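Local coordinates for protein Adp-heptose LPS heptosyltransferase II (Escherichia coli, PDB 1PSW) that transfers the second heptose from ADP-heptose to the inner core of lipopolysaccharide during outer membrane biogenesis, at residues F174-E179 / G213-L218; P181-C186 / K207-E212. All blocks are in the same frame, centred on the assembly; numbering follows the deposited sequence.

Contact 1 of 2, residues F174-E179 / G213-L218; sequences FSLSSE and GYQVVL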
loop_
_atom_site.group_PDB
_atom_site.type_symbol
_atom_site.label_atom_id
_atom_site.label_comp_id
_atom_site.label_asym_id
_atom_site.label_seq_id
_atom_site.Cartn_x
_atom_site.Cartn_y
_atom_site.Cartn_z
ATOM N N PHE A 174 15.964 5.164 -14.249
ATOM C CA PHE A 174 15.163 4.215 -14.995
ATOM C C PHE A 174 14.970 4.596 -16.461
ATOM O O PHE A 174 14.034 4.155 -17.123
ATOM C CB PHE A 174 13.843 3.991 -14.255
ATOM C CG PHE A 174 13.998 3.112 -13.052
ATOM C CD1 PHE A 174 14.041 1.728 -13.203
ATOM C CD2 PHE A 174 14.218 3.658 -11.788
ATOM C CE1 PHE A 174 14.307 0.902 -12.113
ATOM C CE2 PHE A 174 14.484 2.840 -10.691
ATOM C CZ PHE A 174 14.532 1.464 -10.856
ATOM N N SER A 175 15.893 5.418 -16.956
ATOM C CA SER A 175 15.902 5.847 -18.347
ATOM C C SER A 175 14.604 6.458 -18.842
ATOM O O SER A 175 14.180 6.201 -19.972
ATOM C CB SER A 175 16.275 4.666 -19.241
ATOM O OG SER A 175 17.533 4.141 -18.876
ATOM N N LEU A 176 13.976 7.264 -17.996
ATOM C CA LEU A 176 12.735 7.916 -18.368
ATOM C C LEU A 176 13.020 9.315 -18.888
ATOM O O LEU A 176 13.863 10.032 -18.344
ATOM C CB LEU A 176 11.790 7.993 -17.167
ATOM C CG LEU A 176 11.290 6.645 -16.646
ATOM C CD1 LEU A 176 10.452 6.851 -15.391
ATOM C CD2 LEU A 176 10.471 5.956 -17.729
ATOM N N SER A 177 12.311 9.694 -19.946
ATOM C CA SER A 177 12.465 11.006 -20.560
ATOM C C SER A 177 11.635 12.067 -19.850
ATOM O O SER A 177 10.527 11.793 -19.392
ATOM C CB SER A 177 12.040 10.946 -22.027
ATOM O OG SER A 177 12.009 12.249 -22.591
ATOM N N SER A 178 12.168 13.284 -19.767
ATOM C CA SER A 178 11.449 14.383 -19.134
ATOM C C SER A 178 10.729 15.195 -20.207
ATOM O O SER A 178 10.101 16.209 -19.908
ATOM C CB SER A 178 12.416 15.300 -18.380
ATOM O OG SER A 178 13.175 14.580 -17.419
ATOM N N GLU A 179 10.823 14.750 -21.456
ATOM C CA GLU A 179 10.184 15.457 -22.559
ATOM C C GLU A 179 8.657 15.335 -22.577
ATOM O O GLU A 179 7.988 16.002 -23.367
ATOM C CB GLU A 179 10.771 14.985 -23.898
ATOM C CG GLU A 179 12.214 15.441 -24.143
ATOM C CD GLU A 179 12.787 14.943 -25.465
ATOM O OE1 GLU A 179 12.162 15.188 -26.519
ATOM O OE2 GLU A 179 13.868 14.308 -25.457
ATOM N N GLY A 213 -0.289 13.251 -25.640
ATOM C CA GLY A 213 0.968 13.886 -25.277
ATOM C C GLY A 213 1.615 13.372 -23.999
ATOM O O GLY A 213 2.588 13.953 -23.526
ATOM N N TYR A 214 1.085 12.288 -23.442
ATOM C CA TYR A 214 1.631 11.701 -22.223
ATOM C C TYR A 214 2.489 10.480 -22.550
ATOM O O TYR A 214 2.493 9.996 -23.682
ATOM C CB TYR A 214 0.486 11.262 -21.291
ATOM C CG TYR A 214 -0.300 12.396 -20.672
ATOM C CD1 TYR A 214 0.154 13.031 -19.512
ATOM C CD2 TYR A 214 -1.488 12.852 -21.254
ATOM C CE1 TYR A 214 -0.553 14.092 -18.949
ATOM C CE2 TYR A 214 -2.201 13.914 -20.696
ATOM C CZ TYR A 214 -1.727 14.527 -19.548
ATOM O OH TYR A 214 -2.413 15.582 -18.997
ATOM N N GLN A 215 3.238 10.006 -21.559
ATOM C CA GLN A 215 4.017 8.784 -21.705
ATOM C C GLN A 215 3.479 7.906 -20.578
ATOM O O GLN A 215 2.972 8.418 -19.579
ATOM C CB GLN A 215 5.522 9.027 -21.551
ATOM C CG GLN A 215 5.992 9.480 -20.179
ATOM C CD GLN A 215 7.508 9.517 -20.092
ATOM O OE1 GLN A 215 8.168 8.484 -20.212
ATOM N NE2 GLN A 215 8.068 10.708 -19.895
ATOM N N VAL A 216 3.574 6.593 -20.736
ATOM C CA VAL A 216 3.046 5.670 -19.740
ATOM C C VAL A 216 4.144 4.832 -19.094
ATOM O O VAL A 216 5.139 4.480 -19.732
ATOM C CB VAL A 216 1.980 4.741 -20.399
ATOM C CG1 VAL A 216 1.490 3.684 -19.417
ATOM C CG2 VAL A 216 0.815 5.590 -20.894
ATOM N N VAL A 217 3.964 4.546 -17.810
ATOM C CA VAL A 217 4.904 3.735 -17.059
ATOM C C VAL A 217 4.089 2.691 -16.312
ATOM O O VAL A 217 3.110 3.020 -15.646
ATOM C CB VAL A 217 5.699 4.586 -16.036
ATOM C CG1 VAL A 217 6.701 3.711 -15.291
ATOM C CG2 VAL A 217 6.409 5.732 -16.743
ATOM N N LEU A 218 4.503 1.433 -16.425
ATOM C CA LEU A 218 3.807 0.316 -15.783
ATOM C C LEU A 218 4.572 -0.098 -14.536
ATOM O O LEU A 218 5.766 -0.379 -14.613
ATOM C CB LEU A 218 3.730 -0.874 -16.752
ATOM C CG LEU A 218 3.321 -0.520 -18.188
ATOM C CD1 LEU A 218 3.467 -1.725 -19.115
ATOM C CD2 LEU A 218 1.876 -0.012 -18.191
HETATM O O HOH W 1 10.527 7.748 -21.412
#
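In the second Rossmann-like half of this GT-B enzyme, Q215 and V217 of strand 215-218 meet S177 and L176 of the loop that leads from helix 164-173 to strand 182-186. The polar half of the contact is the Q215 amide. Its NE2 gives a hydrogen bond to S177 O at 2.7 Å, bent to 149° at the hydrogen; the acceptor lies almost in the amide plane, whereas the nitrogen sits 26° from the plane of the S177 carbonyl. The same NE2 also donates to R180 O. On the other branch, Q215 OE1 accepts from a water, 2.7 Å from its oxygen, which in turn accepts from S177 N at 3.0 Å. Q215 reaches the loop because CG stands between the backbone N and the carbonyl carbon (chi1 65°) and the chain runs extended beyond it. S177 OG accepts from E179 N at 3.0 Å, an ST turn that shapes the loop beside the bonded carbonyl. The apolar half is lighter: L176 CD2 meets V217 CG2 at 4.2 Å, the two side chains crossing obliquely, with L258 of helix 252-260 also against L176. With an alanine here in place of Q215, the carbonyls of S177 and R180 would probably lose a shared donor, and the bridging water its acceptor. Having both amide ends engaged fixes the amide's rotation and leaves S177 gripped at its O directly and at its N through water.

Contact 2 of 2, residues P181-C186 / K207-E212; sequences PMIGFC and KQLIDE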
loop_
_atom_site.group_PDB
_atom_site.type_symbol
_atom_site.label_atom_id
_atom_site.label_comp_id
_atom_site.label_asym_id
_atom_site.label_seq_id
_atom_site.Cartn_x
_atom_site.Cartn_y
_atom_site.Cartn_z
ATOM N N PRO A 181 5.050 14.422 -19.796
ATOM C CA PRO A 181 4.494 14.072 -18.484
ATOM C C PRO A 181 4.134 12.591 -18.439
ATOM O O PRO A 181 3.780 12.002 -19.462
ATOM C CB PRO A 181 3.276 14.991 -18.364
ATOM C CG PRO A 181 2.871 15.215 -19.792
ATOM C CD PRO A 181 4.206 15.429 -20.465
HETATM N N MSE A 182 4.212 11.998 -17.254
HETATM C CA MSE A 182 3.943 10.582 -17.105
HETATM C C MSE A 182 2.654 10.200 -16.404
HETATM O O MSE A 182 2.219 10.841 -15.444
HETATM C CB MSE A 182 5.085 9.911 -16.343
HETATM C CG MSE A 182 6.461 10.397 -16.737
HETATM SE SE MSE A 182 7.851 9.546 -15.692
HETATM C CE MSE A 182 7.444 10.259 -13.977
ATOM N N ILE A 183 2.061 9.122 -16.891
ATOM C CA ILE A 183 0.861 8.565 -16.294
ATOM C C ILE A 183 1.335 7.177 -15.875
ATOM O O ILE A 183 2.005 6.485 -16.646
ATOM C CB ILE A 183 -0.278 8.431 -17.316
ATOM C CG1 ILE A 183 -0.698 9.827 -17.817
ATOM C CG2 ILE A 183 -1.449 7.692 -16.677
ATOM C CD1 ILE A 183 -1.360 10.695 -16.755
ATOM N N GLY A 184 1.026 6.780 -14.650
ATOM C CA GLY A 184 1.446 5.469 -14.202
ATOM C C GLY A 184 0.292 4.480 -14.167
ATOM O O GLY A 184 -0.823 4.844 -13.809
ATOM N N PHE A 185 0.558 3.236 -14.569
ATOM C CA PHE A 185 -0.439 2.159 -14.554
ATOM C C PHE A 185 0.044 1.081 -13.581
ATOM O O PHE A 185 1.236 0.798 -13.508
ATOM C CB PHE A 185 -0.578 1.484 -15.937
ATOM C CG PHE A 185 -1.264 2.316 -16.995
ATOM C CD1 PHE A 185 -1.764 3.578 -16.711
ATOM C CD2 PHE A 185 -1.415 1.809 -18.290
ATOM C CE1 PHE A 185 -2.406 4.342 -17.701
ATOM C CE2 PHE A 185 -2.051 2.555 -19.288
ATOM C CZ PHE A 185 -2.548 3.825 -18.989
ATOM N N CYS A 186 -0.882 0.473 -12.849
ATOM C CA CYS A 186 -0.564 -0.609 -11.915
ATOM C C CYS A 186 -1.563 -1.702 -12.288
ATOM O O CYS A 186 -2.565 -1.898 -11.609
ATOM C CB CYS A 186 -0.790 -0.160 -10.470
ATOM S SG CYS A 186 0.208 1.252 -9.943
ATOM N N LYS A 207 -2.686 3.932 -25.528
ATOM C CA LYS A 207 -2.670 4.507 -26.873
ATOM C C LYS A 207 -3.321 5.881 -26.854
ATOM O O LYS A 207 -2.831 6.830 -27.471
ATOM C CB LYS A 207 -3.435 3.617 -27.859
ATOM C CG LYS A 207 -2.835 2.252 -28.048
ATOM C CD LYS A 207 -3.662 1.423 -29.013
ATOM C CE LYS A 207 -3.078 0.033 -29.145
ATOM N NZ LYS A 207 -3.931 -0.879 -29.949
ATOM N N GLN A 208 -4.440 5.979 -26.148
ATOM C CA GLN A 208 -5.175 7.234 -26.042
ATOM C C GLN A 208 -4.361 8.308 -25.318
ATOM O O GLN A 208 -4.370 9.474 -25.714
ATOM C CB GLN A 208 -6.482 7.007 -25.284
ATOM C CG GLN A 208 -7.442 6.037 -25.933
ATOM C CD GLN A 208 -8.172 6.635 -27.113
ATOM O OE1 GLN A 208 -7.619 6.765 -28.208
ATOM N NE2 GLN A 208 -9.420 7.031 -26.889
ATOM N N LEU A 209 -3.680 7.910 -24.246
ATOM C CA LEU A 209 -2.876 8.845 -23.459
ATOM C C LEU A 209 -1.634 9.318 -24.211
ATOM O O LEU A 209 -1.280 10.497 -24.172
ATOM C CB LEU A 209 -2.474 8.211 -22.120
ATOM C CG LEU A 209 -3.603 8.075 -21.090
ATOM C CD1 LEU A 209 -3.145 7.253 -19.883
ATOM C CD2 LEU A 209 -4.046 9.460 -20.660
ATOM N N ILE A 210 -0.971 8.393 -24.893
ATOM C CA ILE A 210 0.214 8.732 -25.663
ATOM C C ILE A 210 -0.192 9.695 -26.773
ATOM O O ILE A 210 0.561 10.598 -27.148
ATOM C CB ILE A 210 0.841 7.466 -26.260
ATOM C CG1 ILE A 210 1.426 6.622 -25.122
ATOM C CG2 ILE A 210 1.897 7.830 -27.297
ATOM C CD1 ILE A 210 1.870 5.244 -25.531
ATOM N N ASP A 211 -1.401 9.513 -27.288
ATOM C CA ASP A 211 -1.886 10.384 -28.340
ATOM C C ASP A 211 -2.188 11.778 -27.786
ATOM O O ASP A 211 -2.188 12.753 -28.537
ATOM C CB ASP A 211 -3.133 9.791 -28.992
ATOM C CG ASP A 211 -3.635 10.630 -30.148
ATOM O OD1 ASP A 211 -2.860 10.851 -31.106
ATOM O OD2 ASP A 211 -4.803 11.072 -30.101
ATOM N N GLU A 212 -2.440 11.871 -26.479
ATOM C CA GLU A 212 -2.717 13.157 -25.838
ATOM C C GLU A 212 -1.439 13.878 -25.418
ATOM O O GLU A 212 -1.495 14.980 -24.873
ATOM C CB GLU A 212 -3.599 12.986 -24.599
ATOM C CG GLU A 212 -5.022 12.573 -24.881
ATOM C CD GLU A 212 -5.892 12.587 -23.634
ATOM O OE1 GLU A 212 -5.372 12.844 -22.526
ATOM O OE2 GLU A 212 -7.109 12.342 -23.759
#
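I183 and L209 form the closest CA pair, 8.1 Å apart, where strand 182-186 packs against the C-terminal turn of helix 199-211. These are the first strand and the helix of a beta-alpha-beta unit that continues into strand 215-218. The helix is running out here: D211 N still bonds to K207 O at 3.0 Å, but E212 N has a weak bond to Q208 O and a shorter one, 2.9 Å, to L209 O. Along the strand, alternate residues face the helix, which puts I183 and F185 on the same side of the sheet.

A single methyl, L209 CD1, makes the close approaches of this contact. It lies 3.7 Å from I183 CG2 and 3.6 Å from F185 CZ. I183 CB and CG1 are slightly farther from it, so the methyl rests against the branched part of the isoleucine, the two side chains crossing at about a right angle. F185 and L209 approach from opposite directions. The methyl sits at the ring edge near the ring plane, with CE1 also beside it; this is edge packing, not CH-pi over a face. The edge is presented because chi2 of F185 is -2°, which brings CA close to the ring plane. In L209 the CA-CB-CG-CD1 torsion of 172° extends CD1 away from the helix to lie between I183 and F185.

Neighbours complete the layer: Y202 of the same helix meets the F185 ring with planes at about 45°, and L336 of helix 332-347 packs on L209. With all three touching residues buried and wholly apolar where they meet, shape and exclusion of water, rather than directed bonds, hold helix to strand.

How the contacts relate
Both contacts are buried, but contact 1 lies nearer the surface, since S177 is partly exposed, while all three touching residues of contact 2 are interior. They sit on opposite faces of one parallel sheet: Q215 and V217 turn to the loop 174-179, I183 and F185 to helix 199-211. Strands 215-218 and 182-186 are neighbours, joined by probable backbone hydrogen bonds from I183 N to Q215 O (2.9 Å) and from F185 N to V217 O (2.8 Å). Along the chain contact 2 is nested inside the loop closed by contact 1. Chemistry follows place: amide and water bonding secure an irregular loop, whereas aliphatic and aromatic packing seats a helix.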